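Long-range contacts in cytochrome c (Rhodothermus marinus, PDB 3CP5), which binds a covalently attached heme c and probably passes electrons between redox partners as a monoheme cytochrome c: residues 12-17 and 80-85; 18-23 and 72-77; 54-59 and 96-101. One frame throughout, in Å; residues are numbered along the deposited sequence. Where two conformers were deposited one is given.

How the interactions relate
From the N terminus, helix 10-17 first meets helix 79-85 in interaction 1, which closes a loop of 62 residues. Directly after that helix, residues 18-23 lie against helix 69-77 in interaction 2; this contact is nested inside the loop of interaction 1, and the two touch where N74 ND2 of interaction 2 probably hydrogen-bonds to A14 O of interaction 1. The N-terminal region is thereby tied to two consecutive helices. Interaction 3 joins the loop 54-59, which follows helix 31-44, to the loop 96-101, which follows helix 87-96; its segments alternate with those of both other contacts. Heme c bridges interactions 2 and 3, and V75 O packs on M100 CE between them.

Interaction 1: residues 12-17 and 80-85; sequences ALAAEI and NGMIQR
L13 touches helix 79-85 at its C-terminal end, where CD2, in the conformer given, lies 3.8 Å from R85 O. One residue on, A14 lays its CB 3.9 Å from CE of M82, and Y71, a heme-binding residue, touches both of these side chains. E16 contributes little: its carbonyl O is 4.1 Å from R85 NH2, and its carboxylate is not in contact with that guanidinium, although the opposite charges could attract weakly. I17 carries the contact, burying the largest area of the twelve residues. Its CG2 packs 3.8 Å from M82 SD and also faces G81 O, while CD1 rests 3.8 Å from R85 CB. In the R85 conformer given, I17 CG1 lies 3.6 Å above one face of the guanidinium, toward its rim, and the two side chains run past each other in opposite directions. M82 bends at both chi2 (-68°) and chi3 (-78°), which brings SD and CE round to I17 and A14. The axes of the two short segments come to 10.5 Å, with their N-to-C directions 127° apart. This is mainly van der Waals helix-helix packing, an isoleucine between a methionine and an arginine side chain, joining the N-terminal helix 10-17 to helix 79-85 of the cytochrome c fold.

Interaction 2: residues 18-23 and 72-77; sequences GPVKQV and IMNVML. With HEC (heme c), chain C.
OD1 of N74 accepts the N-H of V20 at 2.8 Å, the shorter of two bonds that join this side-chain amide to one residue. The N-H...O angle is 157°, and the donor lies in the carbonyl plane on a lone pair. The second bond runs the other way: N74 ND2 donates to V20 O over 3.0 Å, again on a lone pair, with the acceptor only 8° out of the amide plane. ND2 also bonds to A14 O, so it has two backbone acceptors, one in helix 10-17 and one in the loop after it. Paired donor and acceptor fix the amide's flip and hold its plane in line with the N-H and C=O of V20. G18, with positive phi, and the cis peptide before P19 turn the chain here, which probably brings V20 to the amide; P19 CD sits 3.3 Å from N74 OD1. An alanine in place of N74 would probably leave V20 N, V20 O and A14 O without these mates and free the loop to shift.

Beside the amide, the packing is apolar. V20 CG2 meets L77 CD1 at 3.7 Å and M73 CB at 4.1 Å. Farther along, V23 CG1 lies 4.0 Å from M73 CG in the methionine conformer given. V75 and M76 belong to the heme side of the same helix: V75 CG1 is 3.7 Å from C3A of heme c. The arrangement is an asparagine side chain mimicking a peptide group, by which helix 69-77 of the cytochrome c fold holds the N-terminal loop on one flank and lines the heme pocket with another.

Interaction 3: residues 54-59 and 96-101; sequences RFIGPA and YGTMMT. With HEC (heme c), chain C.
Y96 and P58 form the tight part of this contact. P58 CD stands over the centre of the Y96 ring, 3.9 Å from its centroid and 12° off the normal, a CH-pi contact. The same CD also lies 3.6 Å from C3D of the heme, so the proline is wedged between ring and porphyrin. The phenol is fixed at its tip: R54 NE donates to Y96 OH over 2.8 Å (N-H...O 159°), with OH at the guanidinium edge, 9° out of its plane. The two side chains cross at about a right angle.

Toward T98 the contact is looser and exposed to solvent. I56 CG2 approaches T98 OG1 only at 3.6 Å, and a water links the loops instead, donating to I56 O and Y96 O and accepting from T98 OG1. Beyond it, M100 N donates to propionate O1D of the heme at 3.0 Å. M100 SD binds the heme iron, FE, at 2.3 Å. H49, the other axial ligand, has its ND1 hydrogen-bonded to P58 O, so loop 54-59 helps position the histidine, while loop 96-101 supplies the methionine. Together they build a His-Met axial heme site, as in class I cytochromes c.

Interaction 1: residues 12-17 and 80-85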
loop_
_atom_site.group_PDB
_atom_site.type_symbol
_atom_site.label_atom_id
_atom_site.label_comp_id
_atom_site.label_asym_id
_atom_site.label_seq_id
_atom_site.Cartn_x
_atom_site.Cartn_y
_atom_site.Cartn_z
ATOM N N ALA A 12 1.299 2.676 -14.518
ATOM C CA ALA A 12 2.245 3.524 -15.223
ATOM C C ALA A 12 2.325 4.908 -14.589
ATOM O O ALA A 12 3.426 5.407 -14.342
ATOM C CB ALA A 12 1.938 3.634 -16.691
ATOM N N LEU A 13 1.209 5.507 -14.247
ATOM C CA LEU A 13 1.206 6.816 -13.578
ATOM C C LEU A 13 1.896 6.774 -12.223
ATOM O O LEU A 13 2.680 7.616 -11.838
ATOM C CB LEU A 13 -0.192 7.366 -13.384
ATOM C CG LEU A 13 -0.265 8.731 -12.706
ATOM C CD1 LEU A 13 0.629 9.748 -13.443
ATOM C CD2 LEU A 13 -1.714 9.181 -12.845
ATOM N N ALA A 14 1.587 5.709 -11.451
ATOM C CA ALA A 14 2.272 5.559 -10.163
ATOM C C ALA A 14 3.778 5.456 -10.326
ATOM O O ALA A 14 4.519 6.023 -9.517
ATOM C CB ALA A 14 1.803 4.343 -9.415
ATOM N N ALA A 15 4.228 4.745 -11.340
ATOM C CA ALA A 15 5.688 4.588 -11.566
ATOM C C ALA A 15 6.276 5.941 -11.936
ATOM O O ALA A 15 7.376 6.276 -11.510
ATOM C CB ALA A 15 5.940 3.510 -12.590
ATOM N N GLU A 16 5.566 6.772 -12.684
ATOM C CA GLU A 16 6.053 8.087 -13.041
ATOM C C GLU A 16 6.070 9.012 -11.823
ATOM O O GLU A 16 7.026 9.787 -11.711
ATOM C CB GLU A 16 5.144 8.681 -14.117
ATOM C CG GLU A 16 5.345 7.971 -15.431
ATOM C CD GLU A 16 4.431 8.470 -16.536
ATOM O OE1 GLU A 16 3.489 9.216 -16.220
ATOM O OE2 GLU A 16 4.671 8.082 -17.682
ATOM N N ILE A 17 5.136 8.927 -10.895
ATOM C CA ILE A 17 5.185 9.769 -9.700
ATOM C C ILE A 17 6.311 9.378 -8.775
ATOM O O ILE A 17 7.020 10.239 -8.242
ATOM C CB ILE A 17 3.831 9.698 -9.010
ATOM C CG1 ILE A 17 2.704 10.303 -9.852
ATOM C CG2 ILE A 17 3.821 10.302 -7.619
ATOM C CD1 ILE A 17 1.343 9.840 -9.415
ATOM N N ASN A 80 1.671 11.975 -0.021
ATOM C CA ASN A 80 1.385 13.357 -0.419
ATOM C C ASN A 80 1.535 13.536 -1.919
ATOM O O ASN A 80 0.722 14.172 -2.609
ATOM C CB ASN A 80 2.272 14.318 0.372
ATOM C CG ASN A 80 2.159 14.176 1.879
ATOM O OD1 ASN A 80 3.140 14.035 2.632
ATOM N ND2 ASN A 80 0.890 14.225 2.337
ATOM N N GLY A 81 2.565 12.972 -2.508
ATOM C CA GLY A 81 2.702 13.044 -3.947
ATOM C C GLY A 81 1.626 12.260 -4.681
ATOM O O GLY A 81 1.147 12.693 -5.717
ATOM N N MET A 82 1.245 11.112 -4.123
ATOM C CA MET A 82 0.176 10.338 -4.734
ATOM C C MET A 82 -1.150 11.072 -4.651
ATOM O O MET A 82 -1.941 11.056 -5.596
ATOM C CB MET A 82 0.130 8.930 -4.117
ATOM C CG MET A 82 1.369 8.118 -4.464
ATOM S SD MET A 82 1.543 7.652 -6.217
ATOM C CE MET A 82 0.382 6.286 -6.298
ATOM N N ILE A 83 -1.412 11.735 -3.524
ATOM C CA ILE A 83 -2.653 12.479 -3.393
ATOM C C ILE A 83 -2.636 13.658 -4.347
ATOM O O ILE A 83 -3.675 14.004 -4.917
ATOM C CB ILE A 83 -2.847 12.954 -1.923
ATOM C CG1 ILE A 83 -3.206 11.777 -1.030
ATOM C CG2 ILE A 83 -3.833 14.091 -1.866
ATOM C CD1 ILE A 83 -3.031 11.971 0.431
ATOM N N GLN A 84 -1.496 14.289 -4.580
ATOM C CA GLN A 84 -1.406 15.430 -5.467
ATOM C C GLN A 84 -1.505 15.050 -6.938
ATOM O O GLN A 84 -2.050 15.868 -7.738
ATOM C CB GLN A 84 -0.060 16.124 -5.244
ATOM C CG GLN A 84 0.090 16.831 -3.913
ATOM C CD GLN A 84 1.530 17.232 -3.621
ATOM O OE1 GLN A 84 2.504 16.750 -4.204
ATOM N NE2 GLN A 84 1.650 18.139 -2.671
ATOM N N ARG A 85 -1.002 13.899 -7.301
ATOM C CA ARG A 85 -0.855 13.603 -8.727
ATOM C C ARG A 85 -1.564 12.375 -9.242
ATOM O O ARG A 85 -1.673 12.186 -10.472
ATOM C CB ARG A 85 0.673 13.508 -8.985
ATOM C CG ARG A 85 1.453 14.749 -8.589
ATOM C CD ARG A 85 2.930 14.763 -8.905
ATOM N NE ARG A 85 3.240 14.113 -10.168
ATOM C CZ ARG A 85 4.442 13.744 -10.591
ATOM N NH1 ARG A 85 5.465 14.006 -9.791
ATOM N NH2 ARG A 85 4.637 13.146 -11.765
#

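Interaction 2: residues 18-23 and 72-77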
loop_
_atom_site.group_PDB
_atom_site.type_symbol
_atom_site.label_atom_id
_atom_site.label_comp_id
_atom_site.label_asym_id
_atom_site.label_seq_id
_atom_site.Cartn_x
_atom_site.Cartn_y
_atom_site.Cartn_z
ATOM N N GLY A 18 6.570 8.085 -8.569
ATOM C CA GLY A 18 7.657 7.638 -7.730
ATOM C C GLY A 18 7.367 7.728 -6.258
ATOM O O GLY A 18 6.252 8.138 -5.867
ATOM N N PRO A 19 8.343 7.380 -5.404
ATOM C CA PRO A 19 9.718 7.109 -5.757
ATOM C C PRO A 19 10.028 5.767 -6.388
ATOM O O PRO A 19 11.019 5.676 -7.113
ATOM C CB PRO A 19 10.431 7.154 -4.403
ATOM C CG PRO A 19 9.405 6.820 -3.373
ATOM C CD PRO A 19 8.121 7.409 -3.945
ATOM N N VAL A 20 9.229 4.750 -6.147
ATOM C CA VAL A 20 9.483 3.418 -6.687
ATOM C C VAL A 20 9.074 3.375 -8.156
ATOM O O VAL A 20 8.043 3.975 -8.513
ATOM C CB VAL A 20 8.738 2.364 -5.832
ATOM C CG1 VAL A 20 8.838 0.980 -6.469
ATOM C CG2 VAL A 20 9.258 2.356 -4.412
ATOM N N LYS A 21 9.883 2.694 -8.964
ATOM C CA LYS A 21 9.589 2.498 -10.377
ATOM C C LYS A 21 9.252 1.047 -10.678
ATOM O O LYS A 21 8.480 0.771 -11.620
ATOM C CB LYS A 21 10.798 2.930 -11.235
ATOM C CG LYS A 21 11.109 4.418 -11.183
ATOM C CD LYS A 21 12.195 4.915 -12.109
ATOM C CE LYS A 21 12.432 6.414 -12.012
ATOM N NZ LYS A 21 11.450 7.193 -12.835
ATOM N N GLN A 22 9.824 0.135 -9.946
ATOM C CA GLN A 22 9.690 -1.301 -10.211
ATOM C C GLN A 22 9.866 -2.048 -8.901
ATOM O O GLN A 22 10.498 -1.568 -7.960
ATOM C CB GLN A 22 10.657 -1.771 -11.326
ATOM C CG GLN A 22 12.107 -1.723 -10.861
ATOM C CD GLN A 22 13.071 -1.862 -12.015
ATOM O OE1 GLN A 22 12.961 -1.166 -13.003
ATOM N NE2 GLN A 22 14.004 -2.732 -11.949
ATOM N N VAL A 23 9.316 -3.262 -8.839
ATOM C CA VAL A 23 9.452 -4.121 -7.690
ATOM C C VAL A 23 9.877 -5.526 -8.128
ATOM O O VAL A 23 9.676 -5.934 -9.288
ATOM C CB VAL A 23 8.152 -4.249 -6.892
ATOM C CG1 VAL A 23 7.724 -2.892 -6.363
ATOM C CG2 VAL A 23 7.083 -4.894 -7.736
ATOM N N ILE A 72 0.912 0.643 -4.800
ATOM C CA ILE A 72 0.797 0.436 -3.369
ATOM C C ILE A 72 2.057 0.892 -2.641
ATOM O O ILE A 72 1.961 1.521 -1.594
ATOM C CB ILE A 72 0.504 -1.043 -3.103
ATOM C CG1 ILE A 72 -0.872 -1.455 -3.660
ATOM C CG2 ILE A 72 0.581 -1.390 -1.617
ATOM C CD1 ILE A 72 -1.064 -2.965 -3.764
ATOM N N MET A 73 3.257 0.607 -3.169
ATOM C CA MET A 73 4.510 1.072 -2.568
ATOM C C MET A 73 4.566 2.581 -2.495
ATOM O O MET A 73 4.966 3.150 -1.470
ATOM C CB MET A 73 5.719 0.564 -3.387
ATOM C CG MET A 73 5.868 -0.946 -3.373
ATOM S SD MET A 73 6.619 -1.477 -1.820
ATOM C CE MET A 73 8.299 -0.932 -2.065
ATOM N N ASN A 74 4.153 3.278 -3.562
ATOM C CA ASN A 74 4.285 4.748 -3.551
ATOM C C ASN A 74 3.234 5.453 -2.710
ATOM O O ASN A 74 3.470 6.547 -2.213
ATOM C CB ASN A 74 4.312 5.237 -5.005
ATOM C CG ASN A 74 5.642 4.938 -5.656
ATOM O OD1 ASN A 74 6.652 4.680 -4.999
ATOM N ND2 ASN A 74 5.718 4.940 -6.956
ATOM N N VAL A 75 2.057 4.854 -2.518
ATOM C CA VAL A 75 1.093 5.373 -1.532
ATOM C C VAL A 75 1.722 5.326 -0.142
ATOM O O VAL A 75 1.626 6.290 0.622
ATOM C CB VAL A 75 -0.242 4.598 -1.580
ATOM C CG1 VAL A 75 -1.085 4.954 -0.371
ATOM C CG2 VAL A 75 -1.028 4.896 -2.858
ATOM N N MET A 76 2.398 4.214 0.223
ATOM C CA MET A 76 3.074 4.118 1.508
ATOM C C MET A 76 4.238 5.086 1.685
ATOM O O MET A 76 4.399 5.705 2.764
ATOM C CB MET A 76 3.596 2.666 1.740
ATOM C CG MET A 76 2.520 1.645 2.051
ATOM S SD MET A 76 3.361 0.102 2.554
ATOM C CE MET A 76 3.252 -0.889 1.072
ATOM N N LEU A 77 5.072 5.207 0.654
ATOM C CA LEU A 77 6.306 5.954 0.727
ATOM C C LEU A 77 6.163 7.453 0.440
ATOM O O LEU A 77 7.001 8.223 0.943
ATOM C CB LEU A 77 7.343 5.352 -0.207
ATOM C CG LEU A 77 7.763 3.950 0.201
ATOM C CD1 LEU A 77 8.511 3.256 -0.954
ATOM C CD2 LEU A 77 8.664 3.981 1.406
HETATM FE FE HEC C . -3.566 4.328 4.069
HETATM C CHA HEC C . -5.503 4.956 1.323
HETATM C CHB HEC C . -2.102 1.698 2.469
HETATM C CHC HEC C . -1.409 3.960 6.712
HETATM C CHD HEC C . -5.394 6.539 5.867
HETATM N NA HEC C . -3.786 3.493 2.280
HETATM C C1A HEC C . -4.598 3.909 1.223
HETATM C C2A HEC C . -4.308 3.111 0.056
HETATM C C3A HEC C . -3.391 2.189 0.380
HETATM C C4A HEC C . -3.043 2.453 1.770
HETATM C CMA HEC C . -2.783 1.080 -0.506
HETATM C CAA HEC C . -5.063 3.156 -1.294
HETATM C CBA HEC C . -6.238 2.179 -1.362
HETATM C CGA HEC C . -6.831 2.050 -2.744
HETATM O O1A HEC C . -7.956 1.458 -2.843
HETATM O O2A HEC C . -6.176 2.472 -3.734
HETATM N NB HEC C . -2.097 3.060 4.549
HETATM C C1B HEC C . -1.734 1.959 3.797
HETATM C C2B HEC C . -0.684 1.249 4.479
HETATM C C3B HEC C . -0.403 1.904 5.642
HETATM C C4B HEC C . -1.298 3.043 5.674
HETATM C CMB HEC C . -0.058 -0.053 3.919
HETATM C CAB HEC C . 0.749 1.636 6.632
HETATM C CBB HEC C . 2.036 1.674 6.049
HETATM N NC HEC C . -3.385 5.144 5.883
HETATM C C1C HEC C . -2.408 4.908 6.849
HETATM C C2C HEC C . -2.652 5.708 8.032
HETATM C C3C HEC C . -3.763 6.429 7.814
HETATM C C4C HEC C . -4.253 6.042 6.512
HETATM C CMC HEC C . -1.886 5.500 9.332
HETATM C CAC HEC C . -4.597 7.263 8.832
HETATM C CBC HEC C . -3.858 8.320 9.430
HETATM N ND HEC C . -5.122 5.510 3.651
HETATM C C1D HEC C . -5.759 6.353 4.554
HETATM C C2D HEC C . -6.878 7.017 3.882
HETATM C C3D HEC C . -6.824 6.651 2.596
HETATM C C4D HEC C . -5.782 5.650 2.480
HETATM C CMD HEC C . -7.779 8.034 4.635
HETATM C CAD HEC C . -7.663 7.140 1.401
HETATM C CBD HEC C . -6.925 8.300 0.688
HETATM C CGD HEC C . -6.778 9.463 1.642
HETATM O O1D HEC C . -5.619 9.857 1.960
HETATM O O2D HEC C . -7.886 9.956 2.078
#

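Interaction 3: residues 54-59 and 96-101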
loop_
_atom_site.group_PDB
_atom_site.type_symbol
_atom_site.label_atom_id
_atom_site.label_comp_id
_atom_site.label_asym_id
_atom_site.label_seq_id
_atom_site.Cartn_x
_atom_site.Cartn_y
_atom_site.Cartn_z
ATOM N N ARG A 54 -14.276 -0.882 5.806
ATOM C CA ARG A 54 -13.848 0.504 5.866
ATOM C C ARG A 54 -13.639 0.902 7.315
ATOM O O ARG A 54 -14.308 0.402 8.234
ATOM C CB ARG A 54 -14.907 1.448 5.292
ATOM C CG ARG A 54 -15.355 1.092 3.922
ATOM C CD ARG A 54 -16.274 2.127 3.287
ATOM N NE ARG A 54 -15.891 2.129 1.874
ATOM C CZ ARG A 54 -16.582 1.833 0.798
ATOM N NH1 ARG A 54 -17.855 1.474 0.870
ATOM N NH2 ARG A 54 -15.992 1.907 -0.400
ATOM N N PHE A 55 -12.708 1.812 7.513
ATOM C CA PHE A 55 -12.448 2.404 8.821
ATOM C C PHE A 55 -12.116 3.887 8.648
ATOM O O PHE A 55 -12.929 4.605 8.089
ATOM C CB PHE A 55 -11.341 1.587 9.516
ATOM C CG PHE A 55 -11.169 1.871 10.985
ATOM C CD1 PHE A 55 -12.283 1.738 11.846
ATOM C CD2 PHE A 55 -9.985 2.257 11.549
ATOM C CE1 PHE A 55 -12.173 2.017 13.199
ATOM C CE2 PHE A 55 -9.910 2.574 12.903
ATOM C CZ PHE A 55 -10.985 2.460 13.719
ATOM N N ILE A 56 -10.970 4.383 9.036
ATOM C CA ILE A 56 -10.585 5.750 8.685
ATOM C C ILE A 56 -10.220 5.798 7.225
ATOM O O ILE A 56 -10.562 6.750 6.533
ATOM C CB ILE A 56 -9.471 6.271 9.608
ATOM C CG1 ILE A 56 -9.985 6.405 11.046
ATOM C CG2 ILE A 56 -8.857 7.560 9.072
ATOM C CD1 ILE A 56 -8.940 6.584 12.120
ATOM N N GLY A 57 -9.569 4.746 6.756
ATOM C CA GLY A 57 -9.302 4.581 5.331
ATOM C C GLY A 57 -9.978 3.336 4.788
ATOM O O GLY A 57 -10.651 2.590 5.530
ATOM N N PRO A 58 -9.808 3.058 3.501
ATOM C CA PRO A 58 -10.454 1.880 2.894
ATOM C C PRO A 58 -9.952 0.533 3.378
ATOM O O PRO A 58 -8.839 0.402 3.885
ATOM C CB PRO A 58 -10.142 2.050 1.407
ATOM C CG PRO A 58 -8.999 2.989 1.318
ATOM C CD PRO A 58 -9.087 3.874 2.539
ATOM N N ALA A 59 -10.762 -0.516 3.220
ATOM C CA ALA A 59 -10.364 -1.880 3.475
ATOM C C ALA A 59 -9.239 -2.282 2.562
ATOM O O ALA A 59 -9.210 -1.951 1.373
ATOM C CB ALA A 59 -11.564 -2.813 3.219
ATOM N N TYR A 96 -13.002 9.886 1.687
ATOM C CA TYR A 96 -12.660 9.569 3.054
ATOM C C TYR A 96 -12.411 10.783 3.894
ATOM O O TYR A 96 -12.545 10.705 5.122
ATOM C CB TYR A 96 -11.445 8.623 3.097
ATOM C CG TYR A 96 -11.932 7.217 2.784
ATOM C CD1 TYR A 96 -12.397 6.350 3.753
ATOM C CD2 TYR A 96 -11.965 6.742 1.483
ATOM C CE1 TYR A 96 -12.843 5.079 3.439
ATOM C CE2 TYR A 96 -12.422 5.459 1.179
ATOM C CZ TYR A 96 -12.867 4.603 2.159
ATOM O OH TYR A 96 -13.336 3.342 1.889
ATOM N N GLY A 97 -12.036 11.877 3.272
ATOM C CA GLY A 97 -11.912 13.173 3.942
ATOM C C GLY A 97 -10.577 13.418 4.588
ATOM O O GLY A 97 -9.817 14.371 4.362
ATOM N N THR A 98 -10.174 12.539 5.470
ATOM C CA THR A 98 -8.828 12.677 6.038
ATOM C C THR A 98 -7.758 12.218 5.053
ATOM O O THR A 98 -8.030 11.535 4.063
ATOM C CB THR A 98 -8.807 11.877 7.335
ATOM O OG1 THR A 98 -8.960 10.510 7.004
ATOM C CG2 THR A 98 -9.939 12.365 8.221
ATOM N N MET A 99 -6.495 12.597 5.354
ATOM C CA MET A 99 -5.389 12.274 4.459
ATOM C C MET A 99 -4.392 11.340 5.135
ATOM O O MET A 99 -4.081 11.400 6.315
ATOM C CB MET A 99 -4.709 13.550 3.960
ATOM C CG MET A 99 -5.602 14.535 3.190
ATOM S SD MET A 99 -4.655 15.793 2.367
ATOM C CE MET A 99 -3.691 16.508 3.701
ATOM N N MET A 100 -3.866 10.457 4.312
ATOM C CA MET A 100 -2.716 9.647 4.651
ATOM C C MET A 100 -1.477 10.523 4.614
ATOM O O MET A 100 -1.403 11.322 3.662
ATOM C CB MET A 100 -2.642 8.512 3.655
ATOM C CG MET A 100 -1.898 7.343 4.117
ATOM S SD MET A 100 -2.150 5.894 3.071
ATOM C CE MET A 100 -0.453 5.269 3.334
ATOM N N THR A 101 -0.552 10.465 5.541
ATOM C CA THR A 101 0.609 11.365 5.516
ATOM C C THR A 101 1.904 10.594 5.711
ATOM O O THR A 101 1.868 9.425 6.075
ATOM C CB THR A 101 0.602 12.467 6.583
ATOM O OG1 THR A 101 0.488 11.861 7.875
ATOM C CG2 THR A 101 -0.587 13.404 6.355
HETATM FE FE HEC C . -3.566 4.328 4.069
HETATM C CHA HEC C . -5.503 4.956 1.323
HETATM C CHB HEC C . -2.102 1.698 2.469
HETATM C CHC HEC C . -1.409 3.960 6.712
HETATM C CHD HEC C . -5.394 6.539 5.867
HETATM N NA HEC C . -3.786 3.493 2.280
HETATM C C1A HEC C . -4.598 3.909 1.223
HETATM C C2A HEC C . -4.308 3.111 0.056
HETATM C C3A HEC C . -3.391 2.189 0.380
HETATM C C4A HEC C . -3.043 2.453 1.770
HETATM C CMA HEC C . -2.783 1.080 -0.506
HETATM C CAA HEC C . -5.063 3.156 -1.294
HETATM C CBA HEC C . -6.238 2.179 -1.362
HETATM C CGA HEC C . -6.831 2.050 -2.744
HETATM O O1A HEC C . -7.956 1.458 -2.843
HETATM O O2A HEC C . -6.176 2.472 -3.734
HETATM N NB HEC C . -2.097 3.060 4.549
HETATM C C1B HEC C . -1.734 1.959 3.797
HETATM C C2B HEC C . -0.684 1.249 4.479
HETATM C C3B HEC C . -0.403 1.904 5.642
HETATM C C4B HEC C . -1.298 3.043 5.674
HETATM C CMB HEC C . -0.058 -0.053 3.919
HETATM C CAB HEC C . 0.749 1.636 6.632
HETATM C CBB HEC C . 2.036 1.674 6.049
HETATM N NC HEC C . -3.385 5.144 5.883
HETATM C C1C HEC C . -2.408 4.908 6.849
HETATM C C2C HEC C . -2.652 5.708 8.032
HETATM C C3C HEC C . -3.763 6.429 7.814
HETATM C C4C HEC C . -4.253 6.042 6.512
HETATM C CMC HEC C . -1.886 5.500 9.332
HETATM C CAC HEC C . -4.597 7.263 8.832
HETATM C CBC HEC C . -3.858 8.320 9.430
HETATM N ND HEC C . -5.122 5.510 3.651
HETATM C C1D HEC C . -5.759 6.353 4.554
HETATM C C2D HEC C . -6.878 7.017 3.882
HETATM C C3D HEC C . -6.824 6.651 2.596
HETATM C C4D HEC C . -5.782 5.650 2.480
HETATM C CMD HEC C . -7.779 8.034 4.635
HETATM C CAD HEC C . -7.663 7.140 1.401
HETATM C CBD HEC C . -6.925 8.300 0.688
HETATM C CGD HEC C . -6.778 9.463 1.642
HETATM O O1D HEC C . -5.619 9.857 1.960
HETATM O O2D HEC C . -7.886 9.956 2.078
HETATM O O HOH W 1 -11.336 9.213 7.162
#